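Local coordinates for protein thermoresistant glucokinase (Janibacter sp. HTCC2649, PDB 4EUN) that probably phosphorylates gluconate at the expense of ATP, as a gluconokinase-type carbohydrate kinase with a P-loop kinase fold, at residues A62-P66 and E67-T71; D132-A135 and E136-K139. All coordinates share one frame; numbering follows the deposited sequence. Where two conformers were deposited one is given.

Contact 1 (A62-P66 and E67-T71); sequences AFHSP and ENIAT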
ATOM      1  N   ALA A  62      -1.475   7.663   1.996  1.00 17.50           N
ATOM      2  CA  ALA A  62      -0.363   8.273   1.292  1.00 18.84           C
ATOM      3  C   ALA A  62      -0.822   9.509   0.527  1.00 18.87           C
ATOM      4  O   ALA A  62      -0.010  10.367   0.183  1.00 20.98           O
ATOM      5  CB  ALA A  62       0.291   7.262   0.340  1.00 18.79           C
ATOM      6  N   PHE A  63      -2.126   9.599   0.285  1.00 19.43           N
ATOM      7  CA  PHE A  63      -2.719  10.733  -0.428  1.00 24.07           C
ATOM      8  C   PHE A  63      -2.960  11.923   0.493  1.00 24.01           C
ATOM      9  O   PHE A  63      -3.261  13.017   0.014  1.00 25.09           O
ATOM     10  CB  PHE A  63      -4.053  10.337  -1.066  1.00 22.24           C
ATOM     11  CG  PHE A  63      -3.923   9.381  -2.219  1.00 23.33           C
ATOM     12  CD1 PHE A  63      -3.673   8.032  -2.000  1.00 23.13           C
ATOM     13  CD2 PHE A  63      -4.092   9.828  -3.522  1.00 23.73           C
ATOM     14  CE1 PHE A  63      -3.577   7.142  -3.061  1.00 25.84           C
ATOM     15  CE2 PHE A  63      -3.999   8.943  -4.592  1.00 27.05           C
ATOM     16  CZ  PHE A  63      -3.743   7.601  -4.361  1.00 28.49           C
ATOM     17  N   HIS A  64      -2.867  11.709   1.806  1.00 17.71           N
ATOM     18  CA  HIS A  64      -2.998  12.810   2.769  1.00 19.17           C
ATOM     19  C   HIS A  64      -1.785  13.717   2.630  1.00 20.21           C
ATOM     20  O   HIS A  64      -0.705  13.264   2.252  1.00 22.00           O
ATOM     21  CB  HIS A  64      -3.034  12.285   4.216  1.00 18.40           C
ATOM     22  CG  HIS A  64      -4.408  12.074   4.772  1.00 20.39           C
ATOM     23  ND1 HIS A  64      -5.347  13.076   4.830  1.00 22.15           N
ATOM     24  CD2 HIS A  64      -4.985  10.981   5.332  1.00 21.37           C
ATOM     25  CE1 HIS A  64      -6.451  12.612   5.391  1.00 23.72           C
ATOM     26  NE2 HIS A  64      -6.255  11.344   5.707  1.00 21.96           N
ATOM     27  N   SER A  65      -1.950  14.995   2.960  1.00 21.13           N
ATOM     28  CA  SER A  65      -0.808  15.900   3.087  1.00 21.32           C
ATOM     29  C   SER A  65       0.049  15.460   4.265  1.00 21.65           C
ATOM     30  O   SER A  65      -0.442  14.819   5.193  1.00 20.16           O
ATOM     31  CB  SER A  65      -1.283  17.340   3.324  1.00 22.93           C
ATOM     32  OG  SER A  65      -1.940  17.476   4.575  1.00 25.99           O
ATOM     33  N   PRO A  66       1.342  15.793   4.231  1.00 22.00           N
ATOM     34  CA  PRO A  66       2.218  15.434   5.349  1.00 20.92           C
ATOM     35  C   PRO A  66       1.730  16.035   6.659  1.00 24.27           C
ATOM     36  O   PRO A  66       1.811  15.392   7.714  1.00 22.81           O
ATOM     37  CB  PRO A  66       3.570  16.064   4.962  1.00 24.78           C
ATOM     38  CG  PRO A  66       3.504  16.290   3.515  1.00 26.36           C
ATOM     39  CD  PRO A  66       2.071  16.416   3.113  1.00 21.97           C
ATOM     40  N   GLU A  67       1.225  17.261   6.593  1.00 23.34           N
ATOM     41  CA  GLU A  67       0.748  17.936   7.791  1.00 25.98           C
ATOM     42  C   GLU A  67      -0.447  17.216   8.404  1.00 22.70           C
ATOM     43  O   GLU A  67      -0.543  17.100   9.624  1.00 26.06           O
ATOM     44  CB  GLU A  67       0.398  19.388   7.483  1.00 25.89           C
ATOM     45  CG  GLU A  67      -0.327  20.057   8.634  1.00 31.85           C
ATOM     46  CD  GLU A  67      -0.386  21.561   8.510  1.00 42.20           C
ATOM     47  OE1 GLU A  67      -1.456  22.121   8.805  1.00 35.58           O
ATOM     48  OE2 GLU A  67       0.634  22.178   8.135  1.00 52.01           O
ATOM     49  N   ASN A  68      -1.357  16.725   7.571  1.00 22.55           N
ATOM     50  CA  ASN A  68      -2.498  15.981   8.103  1.00 22.40           C
ATOM     51  C   ASN A  68      -2.070  14.672   8.768  1.00 23.22           C
ATOM     52  O   ASN A  68      -2.614  14.292   9.805  1.00 20.68           O
ATOM     53  CB  ASN A  68      -3.573  15.745   7.036  1.00 24.34           C
ATOM     54  CG  ASN A  68      -4.454  16.977   6.818  1.00 29.28           C
ATOM     55  OD1 ASN A  68      -4.427  17.917   7.609  1.00 38.13           O
ATOM     56  ND2 ASN A  68      -5.239  16.963   5.749  1.00 39.89           N
ATOM     57  N   ILE A  69      -1.092  13.985   8.183  1.00 19.53           N
ATOM     58  CA  ILE A  69      -0.533  12.799   8.827  1.00 19.35           C
ATOM     59  C   ILE A  69       0.070  13.165  10.181  1.00 23.78           C
ATOM     60  O   ILE A  69      -0.197  12.507  11.188  1.00 21.17           O
ATOM     61  CB  ILE A  69       0.559  12.113   7.967  1.00 18.91           C
ATOM     62  CG1 ILE A  69      -0.033  11.578   6.659  1.00 22.00           C
ATOM     63  CG2 ILE A  69       1.216  10.987   8.758  1.00 20.21           C
ATOM     64  CD1 ILE A  69      -1.212  10.611   6.847  1.00 22.37           C
ATOM     65  N   ALA A  70       0.892  14.211  10.208  1.00 21.13           N
ATOM     66  CA  ALA A  70       1.521  14.643  11.464  1.00 20.62           C
ATOM     67  C   ALA A  70       0.506  15.037  12.538  1.00 21.75           C
ATOM     68  O   ALA A  70       0.707  14.733  13.716  1.00 23.63           O
ATOM     69  CB  ALA A  70       2.493  15.776  11.202  1.00 24.51           C
ATOM     70  N   THR A  71      -0.564  15.715  12.125  1.00 20.23           N
ATOM     71  CA  THR A  71      -1.616  16.162  13.047  1.00 20.34           C
ATOM     72  C   THR A  71      -2.263  14.955  13.712  1.00 22.06           C
ATOM     73  O   THR A  71      -2.438  14.926  14.932  1.00 21.15           O
ATOM     74  CB  THR A  71      -2.669  16.999  12.301  1.00 23.73           C
ATOM     75  OG1 THR A  71      -2.048  18.194  11.809  1.00 26.45           O
ATOM     76  CG2 THR A  71      -3.811  17.386  13.229  1.00 25.06           C
TER
HETATM   77  O   HOH W   1      -4.820  15.572   3.438  1.00 37.55           O
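His64 and Ser65 meet Asn68 and Ile69 where the loop after strand 56-59 turns into helix 66-73. Followed outward, the His64 side chain first sets CB 3.6 Å from Ile69 CD1. CG and CD2 stay near the same methyl, while ND1 comes within 3.9 Å of Asn68 CB. The imidazole and the Asn68 amide stand almost perpendicular, 83° between planes, and a water joins them: it lies at the ring edge, in plane, 2.9 Å from His64 ND1, and accepts from Asn68 ND2 at 2.7 Å and from Ser65 N. Ser65 is the N-cap. Its OG, turned between its own N and carbonyl carbon (chi1 66°), accepts from Asn68 N at 3.1 Å, and the Asn68 amide packs against that hydroxyl. The first helical turns follow, Ile69 N to Ser65 O at 3.2 Å and Ala70 N to Pro66 O at 2.9 Å. Arg97 of the second subunit packs on Pro66 and Ile69 and hydrogen-bonds His64 O, making this turn part of the subunit contact. Within the chain, Ile69 rests on Phe149, and the His64 ring touches Leu78 and stacks on Trp86, joining the turn after strand 56-59 to helix 80-99.

Contact 2 (D132-A135 and E136-K139); sequences DGPA and EVIK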
ATOM      1  N   ASP A 132     -14.367  -4.592  10.506  1.00 21.90           N
ATOM      2  CA  ASP A 132     -14.660  -4.030  11.804  1.00 22.70           C
ATOM      3  C   ASP A 132     -14.939  -5.106  12.838  1.00 21.89           C
ATOM      4  O   ASP A 132     -15.060  -6.286  12.516  1.00 24.36           O
ATOM      5  CB  ASP A 132     -15.848  -3.085  11.674  1.00 23.55           C
ATOM      6  CG  ASP A 132     -15.768  -1.917  12.620  1.00 26.38           C
ATOM      7  OD1 ASP A 132     -15.056  -2.011  13.640  1.00 33.74           O
ATOM      8  OD2 ASP A 132     -16.416  -0.893  12.340  1.00 21.30           O
ATOM      9  N   GLY A 133     -15.038  -4.679  14.086  1.00 22.68           N
ATOM     10  CA  GLY A 133     -15.293  -5.600  15.176  1.00 25.47           C
ATOM     11  C   GLY A 133     -15.336  -4.827  16.470  1.00 22.02           C
ATOM     12  O   GLY A 133     -15.271  -3.597  16.470  1.00 24.83           O
ATOM     13  N   PRO A 134     -15.476  -5.544  17.591  1.00 23.14           N
ATOM     14  CA  PRO A 134     -15.546  -4.879  18.889  1.00 26.25           C
ATOM     15  C   PRO A 134     -14.277  -4.092  19.185  1.00 24.72           C
ATOM     16  O   PRO A 134     -13.177  -4.560  18.905  1.00 25.49           O
ATOM     17  CB  PRO A 134     -15.668  -6.049  19.872  1.00 32.84           C
ATOM     18  CG  PRO A 134     -16.209  -7.176  19.062  1.00 27.88           C
ATOM     19  CD  PRO A 134     -15.579  -7.008  17.702  1.00 26.65           C
ATOM     20  N   ALA A 135     -14.433  -2.906  19.759  1.00 21.91           N
ATOM     21  CA  ALA A 135     -13.288  -2.075  20.133  1.00 25.94           C
ATOM     22  C   ALA A 135     -12.224  -2.822  20.946  1.00 26.18           C
ATOM     23  O   ALA A 135     -11.027  -2.605  20.754  1.00 30.61           O
ATOM     24  CB  ALA A 135     -13.753  -0.832  20.888  1.00 24.90           C
ATOM     25  N   GLU A 136     -12.658  -3.698  21.848  0.61 27.44           N
ATOM     26  CA  GLU A 136     -11.722  -4.405  22.718  0.61 29.24           C
ATOM     27  C   GLU A 136     -10.808  -5.348  21.930  0.61 27.04           C
ATOM     28  O   GLU A 136      -9.647  -5.547  22.298  0.61 32.88           O
ATOM     29  CB  GLU A 136     -12.466  -5.165  23.822  0.61 36.21           C
ATOM     30  CG  GLU A 136     -11.553  -5.843  24.838  0.61 49.01           C
ATOM     31  CD  GLU A 136     -10.618  -4.872  25.545  0.61 57.92           C
ATOM     32  OE1 GLU A 136      -9.522  -5.305  25.962  0.61 69.98           O
ATOM     33  OE2 GLU A 136     -10.974  -3.682  25.692  0.61 55.48           O
ATOM     34  N   VAL A 137     -11.328  -5.916  20.846  1.00 27.75           N
ATOM     35  CA  VAL A 137     -10.528  -6.803  19.995  1.00 30.31           C
ATOM     36  C   VAL A 137      -9.526  -5.989  19.197  1.00 30.74           C
ATOM     37  O   VAL A 137      -8.372  -6.396  19.025  1.00 31.12           O
ATOM     38  CB  VAL A 137     -11.404  -7.630  19.035  1.00 31.05           C
ATOM     39  CG1 VAL A 137     -10.526  -8.493  18.102  1.00 34.80           C
ATOM     40  CG2 VAL A 137     -12.358  -8.508  19.822  1.00 33.27           C
ATOM     41  N   ILE A 138      -9.971  -4.839  18.707  1.00 27.24           N
ATOM     42  CA  ILE A 138      -9.086  -3.935  17.974  1.00 24.90           C
ATOM     43  C   ILE A 138      -7.942  -3.476  18.874  1.00 30.01           C
ATOM     44  O   ILE A 138      -6.778  -3.520  18.472  1.00 29.05           O
ATOM     45  CB  ILE A 138      -9.852  -2.710  17.415  1.00 23.87           C
ATOM     46  CG1 ILE A 138     -10.908  -3.181  16.413  1.00 23.87           C
ATOM     47  CG2 ILE A 138      -8.884  -1.730  16.742  1.00 26.08           C
ATOM     48  CD1 ILE A 138     -11.906  -2.123  15.989  1.00 27.43           C
ATOM     49  N   LYS A 139      -8.271  -3.055  20.095  1.00 28.36           N
ATOM     50  CA  LYS A 139      -7.252  -2.635  21.059  1.00 28.01           C
ATOM     51  C   LYS A 139      -6.256  -3.748  21.378  1.00 32.72           C
ATOM     52  O   LYS A 139      -5.061  -3.492  21.545  1.00 41.31           O
ATOM     53  CB  LYS A 139      -7.903  -2.127  22.347  1.00 30.84           C
ATOM     54  CG  LYS A 139      -8.541  -0.756  22.194  1.00 37.58           C
ATOM     55  CD  LYS A 139      -9.004  -0.161  23.522  1.00 48.23           C
ATOM     56  CE  LYS A 139     -10.369  -0.684  23.923  1.00 49.01           C
ATOM     57  NZ  LYS A 139     -11.069   0.201  24.909  1.00 41.89           N
TER
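Pro134 O receives the amides of Val137 and Ile138 where strand 127-132, in the parallel sheet of what is probably a P-loop kinase fold, passes into helix 135-142. Pro134 holds the N-cap position; its ring has no polar atom to cap with, and its carbonyl takes the first amides. The Ile138 N bond is long, 3.2 Å to Pro134 O, but straight at 165° and in the carbonyl plane; that from Val137 N to the same oxygen is weak and bent. The next turn closes with Lys139 N on Ala135 O at 2.9 Å. Beside these bonds, Val137 CG2 lies 4.1 Å from Pro134 CB, the two side chains side by side and pointing the same way. Ile138 sends CG1 back over the turn, anti to its own carbonyl carbon (chi1 -63°), and its CD1 ends 3.7 Å from Gly133 O and close to Asp132 OD1. The Ile138 side chain also touches Val37 and Leu155, the latter on helix 155-161. Further out, Lys139 CG and CE run alongside Ala135 O. Behind the cap, Asp132 is held at the strand end by backbone bonds with Leu174 and Leu176, and its OD2 bonds His130 NE2. The other carboxylate oxygen, Asp132 OD1, takes Gly133 N at 2.7 Å on its anti side, 25° out of the carboxylate plane.

Overall arrangement
Contacts 1 and 2 are both strand-to-helix junctions, following strands 56-59 and 127-132 of one five-stranded parallel sheet in which strands 104-108 and 31-35 lie between those two. Their centres are 25 Å apart and their nearest atoms about 17 Å, with no touch. In both, the N-cap carbonyl accepts the amide four residues on; contact 1 adds the Ser65 hydroxyl, for which the proline ring of contact 2 has no counterpart. Contact 1 adjoins the second subunit, whereas no other chain of the assembly touches contact 2. A probable P-loop, with Gly36, Gly41, Lys42 and Thr43, follows strand 31-35. The side chain of Asp132 in contact 2 lies near this loop without touching it.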